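Local coordinates for cyclic AMP receptor protein (Thermus thermophilus, PDB 4EV0) that activates transcription in a cAMP-dependent manner, acting as a homodimer that binds cyclic AMP and specific promoter DNA, at residues Y21-L26 with A99-D104; Y27-P32 with V92-L97; N144-A149 with A171-S176; G159-I164 with T199-E204; E190-L195 with A206-I211. All coordinates share one frame; numbering follows the deposited sequence.

Contact 1 of 5, residues Y21-L26 with A99-D104; sequences YFQRRL and ALFRED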
# COMPACT_ATOMS: atom_id res chain seq x y z
N TYR B 21 -9.07 7.53 31.17
CA TYR B 21 -9.60 6.21 30.83
C TYR B 21 -8.48 5.15 30.65
O TYR B 21 -8.75 3.95 30.54
CB TYR B 21 -10.47 6.30 29.58
CG TYR B 21 -11.80 7.00 29.77
CD1 TYR B 21 -11.88 8.39 29.85
CD2 TYR B 21 -12.99 6.28 29.84
CE1 TYR B 21 -13.10 9.04 30.01
CE2 TYR B 21 -14.21 6.92 30.01
CZ TYR B 21 -14.26 8.29 30.09
OH TYR B 21 -15.48 8.92 30.26
N PHE B 22 -7.24 5.61 30.63
CA PHE B 22 -6.09 4.76 30.33
C PHE B 22 -5.53 4.05 31.57
O PHE B 22 -5.76 4.46 32.71
CB PHE B 22 -4.99 5.59 29.67
CG PHE B 22 -5.25 5.92 28.24
CD1 PHE B 22 -6.24 6.83 27.89
CD2 PHE B 22 -4.50 5.33 27.23
CE1 PHE B 22 -6.48 7.13 26.55
CE2 PHE B 22 -4.74 5.63 25.91
CZ PHE B 22 -5.72 6.53 25.57
N GLN B 23 -4.80 2.97 31.33
CA GLN B 23 -4.16 2.20 32.39
C GLN B 23 -2.68 2.10 32.06
O GLN B 23 -2.30 1.96 30.89
CB GLN B 23 -4.80 0.81 32.49
CG GLN B 23 -6.31 0.89 32.65
CD GLN B 23 -6.98 -0.44 32.97
OE1 GLN B 23 -6.33 -1.41 33.34
NE2 GLN B 23 -8.31 -0.47 32.81
N ARG B 24 -1.85 2.20 33.08
CA ARG B 24 -0.41 2.14 32.90
C ARG B 24 0.07 0.69 32.77
O ARG B 24 -0.33 -0.16 33.55
CB ARG B 24 0.28 2.85 34.07
CG ARG B 24 -0.19 4.30 34.28
CD ARG B 24 0.46 4.92 35.53
NE ARG B 24 0.58 6.37 35.43
CZ ARG B 24 -0.08 7.25 36.18
NH1 ARG B 24 -0.92 6.82 37.11
NH2 ARG B 24 0.11 8.55 36.02
N ARG B 25 0.89 0.42 31.76
CA ARG B 25 1.52 -0.89 31.58
C ARG B 25 3.00 -0.68 31.25
O ARG B 25 3.35 0.20 30.47
CB ARG B 25 0.83 -1.69 30.47
CG ARG B 25 -0.66 -2.03 30.71
CD ARG B 25 -0.82 -3.20 31.67
NE ARG B 25 -2.17 -3.78 31.68
CZ ARG B 25 -3.16 -3.38 32.48
NH1 ARG B 25 -2.98 -2.35 33.30
NH2 ARG B 25 -4.34 -3.99 32.44
N LEU B 26 3.87 -1.50 31.86
CA LEU B 26 5.32 -1.35 31.68
C LEU B 26 5.96 -2.54 30.97
O LEU B 26 5.70 -3.70 31.32
CB LEU B 26 6.01 -1.12 33.03
CG LEU B 26 5.98 0.28 33.64
CD1 LEU B 26 4.57 0.70 34.06
CD2 LEU B 26 6.94 0.38 34.83
N ALA B 99 -2.50 2.17 28.18
CA ALA B 99 -3.40 1.24 27.50
C ALA B 99 -4.85 1.65 27.62
O ALA B 99 -5.32 2.06 28.70
CB ALA B 99 -3.20 -0.16 28.03
N LEU B 100 -5.58 1.53 26.52
CA LEU B 100 -7.01 1.80 26.57
C LEU B 100 -7.79 0.57 26.14
O LEU B 100 -7.71 0.12 24.99
CB LEU B 100 -7.33 3.00 25.69
CG LEU B 100 -8.81 3.30 25.47
CD1 LEU B 100 -9.47 3.66 26.79
CD2 LEU B 100 -8.93 4.42 24.44
N PHE B 101 -8.54 -0.00 27.07
CA PHE B 101 -9.28 -1.23 26.78
C PHE B 101 -10.56 -0.93 26.04
O PHE B 101 -10.97 0.22 25.94
CB PHE B 101 -9.47 -2.06 28.05
CG PHE B 101 -8.19 -2.69 28.51
CD1 PHE B 101 -7.24 -1.95 29.20
CD2 PHE B 101 -7.90 -4.01 28.19
CE1 PHE B 101 -6.03 -2.53 29.60
CE2 PHE B 101 -6.69 -4.59 28.59
CZ PHE B 101 -5.76 -3.85 29.30
N ARG B 102 -11.15 -1.96 25.46
CA ARG B 102 -12.27 -1.77 24.55
C ARG B 102 -13.50 -1.16 25.25
O ARG B 102 -14.13 -0.24 24.73
CB ARG B 102 -12.63 -3.09 23.85
CG ARG B 102 -13.57 -2.90 22.69
CD ARG B 102 -13.81 -4.18 21.93
NE ARG B 102 -15.15 -4.18 21.35
CZ ARG B 102 -15.47 -3.65 20.16
NH1 ARG B 102 -14.53 -3.09 19.39
NH2 ARG B 102 -16.73 -3.70 19.74
N GLU B 103 -13.82 -1.67 26.44
CA GLU B 103 -14.96 -1.16 27.19
C GLU B 103 -14.74 0.29 27.64
O GLU B 103 -15.69 1.07 27.70
CB GLU B 103 -15.28 -2.05 28.40
CG GLU B 103 -15.72 -3.47 28.04
CD GLU B 103 -16.76 -3.49 26.92
OE1 GLU B 103 -17.95 -3.20 27.19
OE2 GLU B 103 -16.38 -3.79 25.76
N ASP B 104 -13.49 0.65 27.93
CA ASP B 104 -13.21 2.01 28.36
C ASP B 104 -13.17 2.97 27.19
O ASP B 104 -13.52 4.14 27.32
CB ASP B 104 -11.91 2.07 29.15
CG ASP B 104 -12.01 1.36 30.48
OD1 ASP B 104 -12.98 1.61 31.23
OD2 ASP B 104 -11.12 0.53 30.77
O HOH W 1 -8.56 1.58 29.83
O HOH W 2 -10.99 -2.01 32.30
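Ala99 and Gln23 form an antiparallel hydrogen-bonded pair in the beta-roll of the cyclic nucleotide-binding domain, joining strand 23-27, at one border of its sheet, to strand 95-101. Ala99 N reaches Gln23 O at 2.7 Å in a nearly straight bond (177°), and Gln23 N returns the bond to Ala99 O at 2.8 Å. Ala99 O is gripped a second time by a CA-H...O contact, 3.2 Å from Phe22 CA. The methyl of Ala99 lies beside Gln23 O and Arg25 CG. Gln23, with CG anti to its carbonyl carbon (chi1 -54°) and the chain extended beyond, crosses the Phe101 side chain at about a right angle, amide and ring planes 38° apart. Arg25 NH2 joins this cluster, 3.4 Å from Phe101 CZ, and makes a weak bond to Gln23 OE1. Tyr21 works at the other end, where strand 95-101 gives way to helix 102-111. Its CB packs on Leu100 CD1, while Tyr21 CD2 comes to 3.3 Å from Asp104 O; its side chain also touches Leu108 and Arg111 of that helix. Between Gln23 and Asp104 sits a bridging water, which accepts a weak bond from Gln23 NE2 and donates to Asp104 OD2 at 3.0 Å.

Contact 2 of 5, residues Y27-P32 with V92-L97; sequences YPQGKP and VEDTEL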
# COMPACT_ATOMS: atom_id res chain seq x y z
N TYR B 27 6.80 -2.24 29.98
CA TYR B 27 7.55 -3.28 29.26
C TYR B 27 9.04 -2.94 29.17
O TYR B 27 9.42 -1.99 28.48
CB TYR B 27 6.97 -3.51 27.85
CG TYR B 27 5.60 -4.12 27.90
CD1 TYR B 27 4.46 -3.31 28.00
CD2 TYR B 27 5.44 -5.50 27.90
CE1 TYR B 27 3.20 -3.87 28.08
CE2 TYR B 27 4.18 -6.06 27.99
CZ TYR B 27 3.06 -5.25 28.08
OH TYR B 27 1.82 -5.83 28.17
N PRO B 28 9.88 -3.73 29.86
CA PRO B 28 11.35 -3.61 29.87
C PRO B 28 11.94 -3.87 28.49
O PRO B 28 11.27 -4.51 27.66
CB PRO B 28 11.79 -4.72 30.83
CG PRO B 28 10.58 -5.01 31.68
CD PRO B 28 9.41 -4.82 30.75
N GLN B 29 13.17 -3.41 28.25
CA GLN B 29 13.90 -3.66 27.00
C GLN B 29 13.81 -5.10 26.51
O GLN B 29 14.17 -6.04 27.23
CB GLN B 29 15.39 -3.32 27.18
CG GLN B 29 15.81 -1.94 26.69
CD GLN B 29 17.09 -1.97 25.87
OE1 GLN B 29 17.70 -3.02 25.67
NE2 GLN B 29 17.50 -0.80 25.38
N GLY B 30 13.34 -5.27 25.27
CA GLY B 30 13.33 -6.57 24.63
C GLY B 30 12.13 -7.45 24.96
O GLY B 30 12.04 -8.56 24.44
N LYS B 31 11.22 -6.97 25.81
CA LYS B 31 10.02 -7.74 26.13
C LYS B 31 8.96 -7.58 25.05
O LYS B 31 8.71 -6.47 24.58
CB LYS B 31 9.44 -7.37 27.50
CG LYS B 31 10.17 -7.99 28.70
CD LYS B 31 9.48 -9.25 29.24
CE LYS B 31 10.35 -9.89 30.34
NZ LYS B 31 9.79 -11.14 30.97
N PRO B 32 8.36 -8.70 24.63
CA PRO B 32 7.23 -8.69 23.70
C PRO B 32 6.02 -8.07 24.38
O PRO B 32 5.74 -8.38 25.53
CB PRO B 32 6.97 -10.18 23.43
CG PRO B 32 8.21 -10.88 23.86
CD PRO B 32 8.75 -10.07 25.00
N VAL B 92 11.76 -2.04 22.39
CA VAL B 92 13.19 -2.02 22.12
C VAL B 92 13.95 -1.16 23.15
O VAL B 92 15.18 -1.18 23.21
CB VAL B 92 13.54 -1.64 20.65
CG1 VAL B 92 12.42 -2.05 19.72
CG2 VAL B 92 13.85 -0.15 20.52
N GLU B 93 13.20 -0.41 23.95
CA GLU B 93 13.74 0.28 25.12
C GLU B 93 12.85 -0.08 26.31
O GLU B 93 11.80 -0.70 26.12
CB GLU B 93 13.73 1.79 24.92
CG GLU B 93 14.70 2.30 23.88
CD GLU B 93 14.54 3.78 23.63
OE1 GLU B 93 13.82 4.45 24.41
OE2 GLU B 93 15.13 4.28 22.64
N ASP B 94 13.27 0.28 27.52
CA ASP B 94 12.37 0.23 28.67
C ASP B 94 11.23 1.16 28.31
O ASP B 94 11.45 2.34 28.00
CB ASP B 94 13.06 0.70 29.95
CG ASP B 94 13.91 -0.39 30.61
OD1 ASP B 94 14.20 -1.43 29.99
OD2 ASP B 94 14.32 -0.17 31.78
N THR B 95 10.00 0.64 28.34
CA THR B 95 8.87 1.36 27.76
C THR B 95 7.66 1.49 28.70
O THR B 95 7.27 0.53 29.39
CB THR B 95 8.43 0.70 26.42
OG1 THR B 95 9.51 0.77 25.47
CG2 THR B 95 7.22 1.40 25.84
N GLU B 96 7.11 2.69 28.75
CA GLU B 96 5.85 2.92 29.44
C GLU B 96 4.73 3.09 28.43
O GLU B 96 4.81 3.94 27.53
CB GLU B 96 5.93 4.14 30.35
CG GLU B 96 6.69 3.88 31.64
CD GLU B 96 6.64 5.06 32.58
OE1 GLU B 96 6.16 4.88 33.72
OE2 GLU B 96 7.07 6.16 32.17
N LEU B 97 3.71 2.27 28.58
CA LEU B 97 2.56 2.26 27.69
C LEU B 97 1.31 2.70 28.42
O LEU B 97 1.05 2.25 29.55
CB LEU B 97 2.35 0.86 27.12
CG LEU B 97 3.45 0.33 26.20
CD1 LEU B 97 3.08 -1.05 25.67
CD2 LEU B 97 3.72 1.30 25.05
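Tyr27 and Thr95 are tied backbone to backbone as an antiparallel hydrogen-bonded pair. Tyr27 N points almost straight at Thr95 O over 2.9 Å (174°), and Thr95 N reaches Tyr27 O at 2.7 Å. A side chain takes over one step further on: Asp94 OD1 accepts from Gln29 N at 2.8 Å, met on the anti side of the carboxylate. Within 92-97, Thr95 OG1 donates to Glu93 O from above the carbonyl plane and also accepts from Lys50 N, so one hydroxyl pins two backbone groups. An alanine here would probably leave Glu93 O and Lys50 N without the hydroxyl that ties them. Both segments pass from one sheet of the beta-roll to the other: 27-32 connects strand 23-27 to strand 32-34, and 92-97 leads from strand 88-91 into strand 95-101. Strands 23-27 and 95-101 pair in one sheet, strands 32-34 and 88-91 in the other. The crossing of 27-32 is made by a type II turn from Pro28 to Lys31, closed by Lys31 N to Pro28 O, with Gly30 at positive phi. Van der Waals contact is made at both ends. Gln29 brings CG to 3.4 Å from Glu93 CA. Tyr27 and Leu97 cross at about a right angle, Leu97 CD1 lying 3.5 Å from Tyr27 CD1, and both side chains touch Ile33.

Contact 3 of 5, residues N144-A149 with A171-S176; sequences NRVAYA and ALAGTS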
# COMPACT_ATOMS: atom_id res chain seq x y z
N ASN B 144 17.44 0.39 -15.13
CA ASN B 144 17.43 -0.86 -15.89
C ASN B 144 16.14 -1.07 -16.69
O ASN B 144 16.17 -1.41 -17.87
CB ASN B 144 17.56 -2.07 -14.94
CG ASN B 144 18.83 -2.02 -14.08
OD1 ASN B 144 18.77 -2.25 -12.87
ND2 ASN B 144 19.97 -1.77 -14.70
N ARG B 145 15.00 -0.90 -16.03
CA ARG B 145 13.71 -1.16 -16.63
C ARG B 145 13.38 -0.20 -17.77
O ARG B 145 12.80 -0.60 -18.78
CB ARG B 145 12.61 -1.12 -15.55
CG ARG B 145 12.72 -2.29 -14.58
CD ARG B 145 11.58 -2.39 -13.60
NE ARG B 145 11.85 -3.48 -12.67
CZ ARG B 145 11.00 -3.91 -11.74
NH1 ARG B 145 9.79 -3.35 -11.63
NH2 ARG B 145 11.35 -4.91 -10.93
N VAL B 146 13.76 1.06 -17.61
CA VAL B 146 13.54 2.05 -18.65
C VAL B 146 14.48 1.80 -19.84
O VAL B 146 14.05 1.88 -20.98
CB VAL B 146 13.67 3.48 -18.08
CG1 VAL B 146 13.62 4.51 -19.19
CG2 VAL B 146 12.55 3.72 -17.05
N ALA B 147 15.74 1.45 -19.55
CA ALA B 147 16.70 1.10 -20.59
C ALA B 147 16.16 -0.09 -21.38
O ALA B 147 16.15 -0.06 -22.60
CB ALA B 147 18.06 0.79 -19.98
N TYR B 148 15.68 -1.11 -20.68
CA TYR B 148 15.14 -2.31 -21.33
C TYR B 148 13.95 -1.99 -22.23
O TYR B 148 13.84 -2.54 -23.33
CB TYR B 148 14.69 -3.29 -20.26
CG TYR B 148 14.06 -4.58 -20.76
CD1 TYR B 148 14.81 -5.52 -21.46
CD2 TYR B 148 12.72 -4.87 -20.48
CE1 TYR B 148 14.23 -6.72 -21.89
CE2 TYR B 148 12.14 -6.05 -20.90
CZ TYR B 148 12.90 -6.98 -21.60
OH TYR B 148 12.31 -8.16 -22.02
N ALA B 149 13.06 -1.11 -21.76
CA ALA B 149 11.96 -0.64 -22.58
C ALA B 149 12.46 -0.03 -23.92
O ALA B 149 11.95 -0.34 -25.00
CB ALA B 149 11.13 0.39 -21.81
N ALA B 171 4.41 3.30 -19.61
CA ALA B 171 3.51 2.17 -19.74
C ALA B 171 4.31 0.95 -20.18
O ALA B 171 4.08 -0.17 -19.71
CB ALA B 171 2.38 2.48 -20.73
N LEU B 172 5.25 1.16 -21.09
CA LEU B 172 6.09 0.08 -21.57
C LEU B 172 6.92 -0.51 -20.43
O LEU B 172 6.92 -1.72 -20.23
CB LEU B 172 7.01 0.55 -22.69
CG LEU B 172 7.10 -0.31 -23.96
CD1 LEU B 172 8.54 -0.76 -24.23
CD2 LEU B 172 6.17 -1.51 -23.87
N ALA B 173 7.59 0.35 -19.66
CA ALA B 173 8.51 -0.09 -18.61
C ALA B 173 7.84 -0.47 -17.28
O ALA B 173 8.44 -1.17 -16.47
CB ALA B 173 9.58 0.97 -18.37
N GLY B 174 6.61 -0.02 -17.07
CA GLY B 174 5.89 -0.29 -15.83
C GLY B 174 6.33 0.60 -14.69
O GLY B 174 6.38 0.19 -13.53
N THR B 175 6.67 1.84 -15.03
CA THR B 175 7.08 2.82 -14.03
C THR B 175 6.19 4.03 -14.24
O THR B 175 5.36 4.03 -15.16
CB THR B 175 8.53 3.28 -14.24
OG1 THR B 175 8.57 4.20 -15.34
CG2 THR B 175 9.45 2.08 -14.53
N SER B 176 6.36 5.05 -13.41
CA SER B 176 5.60 6.28 -13.57
C SER B 176 6.21 7.15 -14.67
O SER B 176 7.38 6.97 -15.04
CB SER B 176 5.56 7.08 -12.27
OG SER B 176 6.77 7.75 -12.04
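Ala173 and Ala149 meet methyl to methyl, CB to CB at 3.8 Å, where helix 166-173 packs on helix 139-154. No hydrogen bond crosses; the contact is aliphatic. Ala149 CB is also touched by Leu172 CD1 at 3.7 Å, while Val146 CG2 lies 4.3 Å from Ala173 CB and stands at a like distance from Thr175 CG2. With an alanine on each side at the nearest point, the two backbones come close, CA atoms of Ala149 and Ala173 being 5.3 Å apart. A second kind of contact follows from that closeness: methyls rest on backbone carbonyls. Ala173 CB lies 3.6 Å from Arg145 O, and Leu172 CD1 lies 3.5 Å from Ala149 O. Within 171-176, Thr175 holds OG1 between its backbone N and carbonyl carbon (chi1 77°), from where Thr175 OG1 donates to Ser176 O at 3.0 Å. Gly174, at positive phi, ends helix 166-173, and Ser176 stands at the N-cap position of helix 177-189, which makes this the turn of the predicted helix-turn-helix motif. Val180 of helix 177-189 packs on both Val146 and Thr175, so helix 139-154 packs on both helices of the motif, through Val146 on the second. On another side Ala147 packs on helix 205-212, and Tyr148 stacks on Phe213 of the second subunit.

Contact 4 of 5, residues G159-I164 with T199-E204; sequences GPLFQI and TVEVRE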
# COMPACT_ATOMS: atom_id res chain seq x y z
N GLY B 159 14.39 2.33 -35.65
CA GLY B 159 15.25 3.12 -34.78
C GLY B 159 16.32 3.93 -35.48
O GLY B 159 16.28 4.09 -36.70
N PRO B 160 17.27 4.49 -34.72
CA PRO B 160 17.22 4.54 -33.25
C PRO B 160 16.50 5.81 -32.79
O PRO B 160 16.58 6.17 -31.61
CB PRO B 160 18.69 4.61 -32.86
CG PRO B 160 19.33 5.38 -34.00
CD PRO B 160 18.54 5.03 -35.25
N LEU B 161 15.84 6.50 -33.70
CA LEU B 161 15.09 7.69 -33.33
C LEU B 161 13.62 7.33 -33.16
O LEU B 161 13.01 6.74 -34.05
CB LEU B 161 15.24 8.78 -34.39
CG LEU B 161 14.45 10.06 -34.08
CD1 LEU B 161 15.00 10.75 -32.83
CD2 LEU B 161 14.45 11.00 -35.28
N PHE B 162 13.04 7.68 -32.02
CA PHE B 162 11.65 7.31 -31.77
C PHE B 162 10.74 8.48 -31.47
O PHE B 162 11.06 9.37 -30.67
CB PHE B 162 11.55 6.26 -30.66
CG PHE B 162 12.42 5.07 -30.89
CD1 PHE B 162 12.19 4.23 -31.96
CD2 PHE B 162 13.48 4.79 -30.03
CE1 PHE B 162 13.00 3.12 -32.19
CE2 PHE B 162 14.29 3.70 -30.25
CZ PHE B 162 14.06 2.86 -31.32
N GLN B 163 9.60 8.48 -32.14
CA GLN B 163 8.51 9.36 -31.78
C GLN B 163 7.83 8.68 -30.61
O GLN B 163 7.11 7.69 -30.78
CB GLN B 163 7.54 9.50 -32.97
CG GLN B 163 6.64 10.71 -32.91
CD GLN B 163 6.97 11.71 -34.00
OE1 GLN B 163 7.99 11.59 -34.68
NE2 GLN B 163 6.09 12.70 -34.18
N ILE B 164 8.08 9.18 -29.40
CA ILE B 164 7.52 8.53 -28.23
C ILE B 164 7.43 9.46 -27.02
O ILE B 164 8.35 10.23 -26.73
CB ILE B 164 8.24 7.18 -27.91
CG1 ILE B 164 7.43 6.37 -26.90
CG2 ILE B 164 9.71 7.39 -27.46
CD1 ILE B 164 7.76 4.90 -26.91
N THR B 199 10.56 13.09 -28.73
CA THR B 199 11.49 12.11 -29.29
C THR B 199 12.61 11.65 -28.35
O THR B 199 13.17 12.43 -27.55
CB THR B 199 12.18 12.60 -30.61
OG1 THR B 199 13.02 13.73 -30.32
CG2 THR B 199 11.17 12.96 -31.71
N VAL B 200 12.95 10.37 -28.46
CA VAL B 200 14.11 9.83 -27.79
C VAL B 200 14.99 9.15 -28.83
O VAL B 200 14.54 8.24 -29.53
CB VAL B 200 13.72 8.81 -26.71
CG1 VAL B 200 14.97 8.33 -25.97
CG2 VAL B 200 12.72 9.43 -25.73
N GLU B 201 16.23 9.60 -28.94
CA GLU B 201 17.19 8.98 -29.84
C GLU B 201 18.28 8.26 -29.05
O GLU B 201 18.96 8.85 -28.21
CB GLU B 201 17.80 10.04 -30.76
CG GLU B 201 19.12 9.62 -31.42
CD GLU B 201 19.63 10.65 -32.44
OE1 GLU B 201 19.12 11.80 -32.46
OE2 GLU B 201 20.54 10.30 -33.23
N VAL B 202 18.42 6.97 -29.31
CA VAL B 202 19.48 6.16 -28.72
C VAL B 202 20.79 6.44 -29.47
O VAL B 202 20.82 6.42 -30.70
CB VAL B 202 19.12 4.67 -28.81
CG1 VAL B 202 20.23 3.79 -28.20
CG2 VAL B 202 17.76 4.44 -28.14
N ARG B 203 21.86 6.72 -28.72
CA ARG B 203 23.16 7.07 -29.31
C ARG B 203 24.09 5.87 -29.20
O ARG B 203 24.73 5.47 -30.17
CB ARG B 203 23.79 8.23 -28.55
CG ARG B 203 22.88 9.42 -28.39
CD ARG B 203 22.60 10.07 -29.73
NE ARG B 203 23.76 10.82 -30.22
CZ ARG B 203 23.83 11.38 -31.42
NH1 ARG B 203 22.81 11.28 -32.26
NH2 ARG B 203 24.92 12.05 -31.78
N GLU B 204 24.12 5.32 -27.99
CA GLU B 204 24.96 4.20 -27.62
C GLU B 204 24.11 2.98 -27.33
O GLU B 204 23.82 2.69 -26.18
CB GLU B 204 25.72 4.56 -26.35
CG GLU B 204 26.39 5.92 -26.41
CD GLU B 204 27.60 5.93 -27.32
OE1 GLU B 204 27.45 5.71 -28.54
OE2 GLU B 204 28.72 6.17 -26.80
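Phe162 and Val200 form the hydrogen-bonded pair at the middle of an antiparallel ladder between strands 161-163 and 199-202. Phe162 N reaches Val200 O at 3.0 Å, and Val200 N answers to Phe162 O at 3.1 Å. A third bond, Val202 N to Pro160 O at 3.1 Å, extends the pairing to Pro160, just before strand 161-163. The face bearing Phe162 and Val200 is the packed one. Phe162, with CG anti to its carbonyl carbon (chi1 -53°), meets Val202 CG2 at the ring edge, 4.1 Å from Phe162 CE2. Ile164 CG2 touches Val200 CG2 at 4.0 Å. Leu153 of helix 139-154 touches both Phe162 and Ile164, and Leu154 lies on Val202 and Pro160, so this face is closed by a helix. The other face, with Leu161, Gln163, Thr199 and Glu201, is far more open to solvent. Its main contact is Leu161, whose CD1 lies 3.6 Å from Glu201 CB and also brushes Thr199 CB. The carboxylate of Glu201 turns to its own strand's end, where Glu201 OE2 forms a salt bridge to Arg203 NH1 at 2.7 Å. One apolar face against a helix and one polar face outward, on a small antiparallel sheet completed by strand 193-196, is the wing of a winged helix-turn-helix domain.

Contact 5 of 5, residues E190-L195 with A206-I211; sequences EGVVRL and ALLEEI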
# COMPACT_ATOMS: atom_id res chain seq x y z
N GLU B 190 24.49 10.94 -19.45
CA GLU B 190 25.49 9.91 -19.71
C GLU B 190 25.79 9.76 -21.20
O GLU B 190 26.56 8.90 -21.60
CB GLU B 190 25.02 8.57 -19.18
CG GLU B 190 24.73 8.55 -17.69
CD GLU B 190 24.19 7.20 -17.25
OE1 GLU B 190 23.25 7.19 -16.42
OE2 GLU B 190 24.71 6.16 -17.73
N GLY B 191 25.15 10.58 -22.02
CA GLY B 191 25.31 10.51 -23.46
C GLY B 191 24.75 9.27 -24.14
O GLY B 191 25.09 8.99 -25.30
N VAL B 192 23.90 8.51 -23.44
CA VAL B 192 23.34 7.28 -24.00
C VAL B 192 22.17 7.57 -24.95
O VAL B 192 22.01 6.91 -25.98
CB VAL B 192 22.93 6.28 -22.88
CG1 VAL B 192 22.39 4.99 -23.48
CG2 VAL B 192 24.12 6.00 -21.97
N VAL B 193 21.37 8.57 -24.59
CA VAL B 193 20.23 8.96 -25.40
C VAL B 193 20.23 10.47 -25.64
O VAL B 193 20.85 11.22 -24.88
CB VAL B 193 18.88 8.58 -24.74
CG1 VAL B 193 18.86 7.11 -24.33
CG2 VAL B 193 18.60 9.45 -23.53
N ARG B 194 19.55 10.90 -26.70
CA ARG B 194 19.34 12.31 -26.95
C ARG B 194 17.84 12.59 -26.99
O ARG B 194 17.08 11.88 -27.64
CB ARG B 194 20.01 12.74 -28.26
CG ARG B 194 19.59 14.13 -28.73
CD ARG B 194 20.44 14.61 -29.89
NE ARG B 194 21.84 14.73 -29.48
CZ ARG B 194 22.85 14.84 -30.33
NH1 ARG B 194 22.62 14.82 -31.64
NH2 ARG B 194 24.10 14.94 -29.88
N LEU B 195 17.41 13.63 -26.28
CA LEU B 195 15.99 13.95 -26.19
C LEU B 195 15.61 15.15 -27.03
O LEU B 195 16.41 16.07 -27.25
CB LEU B 195 15.58 14.22 -24.74
CG LEU B 195 16.00 13.17 -23.71
CD1 LEU B 195 15.64 13.62 -22.30
CD2 LEU B 195 15.35 11.82 -24.03
N ALA B 206 24.82 -0.25 -27.53
CA ALA B 206 25.49 -1.30 -26.78
C ALA B 206 25.55 -0.92 -25.33
O ALA B 206 25.38 -1.78 -24.46
CB ALA B 206 26.91 -1.55 -27.33
N LEU B 207 25.80 0.35 -25.06
CA LEU B 207 25.91 0.82 -23.69
C LEU B 207 24.53 0.76 -23.02
O LEU B 207 24.40 0.47 -21.82
CB LEU B 207 26.47 2.24 -23.64
CG LEU B 207 26.72 2.83 -22.26
CD1 LEU B 207 27.39 1.80 -21.36
CD2 LEU B 207 27.57 4.11 -22.35
N LEU B 208 23.50 1.02 -23.82
CA LEU B 208 22.13 0.93 -23.36
C LEU B 208 21.82 -0.51 -22.96
O LEU B 208 21.31 -0.76 -21.86
CB LEU B 208 21.16 1.39 -24.45
CG LEU B 208 19.69 1.31 -24.06
CD1 LEU B 208 19.34 2.48 -23.13
CD2 LEU B 208 18.76 1.29 -25.29
N GLU B 209 22.15 -1.45 -23.84
CA GLU B 209 21.90 -2.86 -23.59
C GLU B 209 22.64 -3.29 -22.33
O GLU B 209 22.14 -4.07 -21.53
CB GLU B 209 22.34 -3.70 -24.79
CG GLU B 209 21.78 -5.13 -24.82
CD GLU B 209 21.93 -5.81 -26.18
OE1 GLU B 209 22.92 -5.51 -26.90
OE2 GLU B 209 21.05 -6.63 -26.53
N GLU B 210 23.82 -2.73 -22.14
CA GLU B 210 24.58 -3.00 -20.92
C GLU B 210 23.83 -2.49 -19.70
O GLU B 210 23.74 -3.16 -18.68
CB GLU B 210 25.98 -2.36 -20.98
CG GLU B 210 26.94 -3.03 -21.96
CD GLU B 210 28.40 -2.64 -21.69
OE1 GLU B 210 28.65 -1.61 -21.03
OE2 GLU B 210 29.31 -3.39 -22.14
N ILE B 211 23.28 -1.28 -19.81
CA ILE B 211 22.54 -0.67 -18.71
C ILE B 211 21.26 -1.45 -18.40
O ILE B 211 20.91 -1.62 -17.23
CB ILE B 211 22.24 0.83 -18.96
CG1 ILE B 211 23.54 1.64 -19.00
CG2 ILE B 211 21.34 1.39 -17.86
CD1 ILE B 211 23.38 3.07 -19.47
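The carboxylate of Glu190 is the one flat side-chain group that touches across this contact, and it does so through a single oxygen: Glu190 OE2 lies 3.8 Å from Ile211 CD1. The same oxygen is held in a salt bridge by Arg143, so the methyl of Ile211 borders a charge that has its mate. Neither segment has an aromatic ring, and everything else is aliphatic and centred on Val192. Its two methyls divide the helix 205-212 between them. Val192 CG1, anti to the backbone N (chi1 -178°), lies 3.9 Å from Leu208 CB. Val192 CG2 is 4.0 Å from Leu207 CD2 and 3.9 Å from Ile211 CD1. Val192 crosses both leucine side chains at about a right angle but slides past that of Ile211 in the opposite direction. An alanine here would keep CB alone and would probably open a gap beside the helix, Leu208 losing its contact with CG1, Leu207 and Ile211 theirs with CG2. Just before Val192, Gly191 closes helix 177-189 with a Schellman motif, turning the chain out of the second helix of the predicted helix-turn-helix and toward strand 193-196. Val192 also shares backbone bonding with Arg203, next to strand 199-202. Helix 205-212 thus lies against the start of the wing, with Leu208 reaching Ala147 and Leu150 of helix 139-154, and Ile211 reaching Leu187 of helix 177-189.

Contacts 1 and 2 share strand 95-101 and run on along one sheet edge of the cyclic nucleotide-binding domain; Arg25 O and Leu97 N probably join them by a hydrogen bond. Both are partly buried and rely on strand pairing plus polar side chains. Contacts 3, 4 and 5 belong to the DNA-binding domain, with contact 3 centred about 50 Å from the centre of contact 1. Contact 3 packs helix on helix and contact 5 a turn on a helix, both buried and without a hydrogen bond across; they meet where Asn144 ND2 approaches Ile211 O. Contact 4, partly exposed, pairs two strands over three residue pairs, where contacts 1 and 2 have one each, and neighbours contact 5 through strands 199-202 and 193-196.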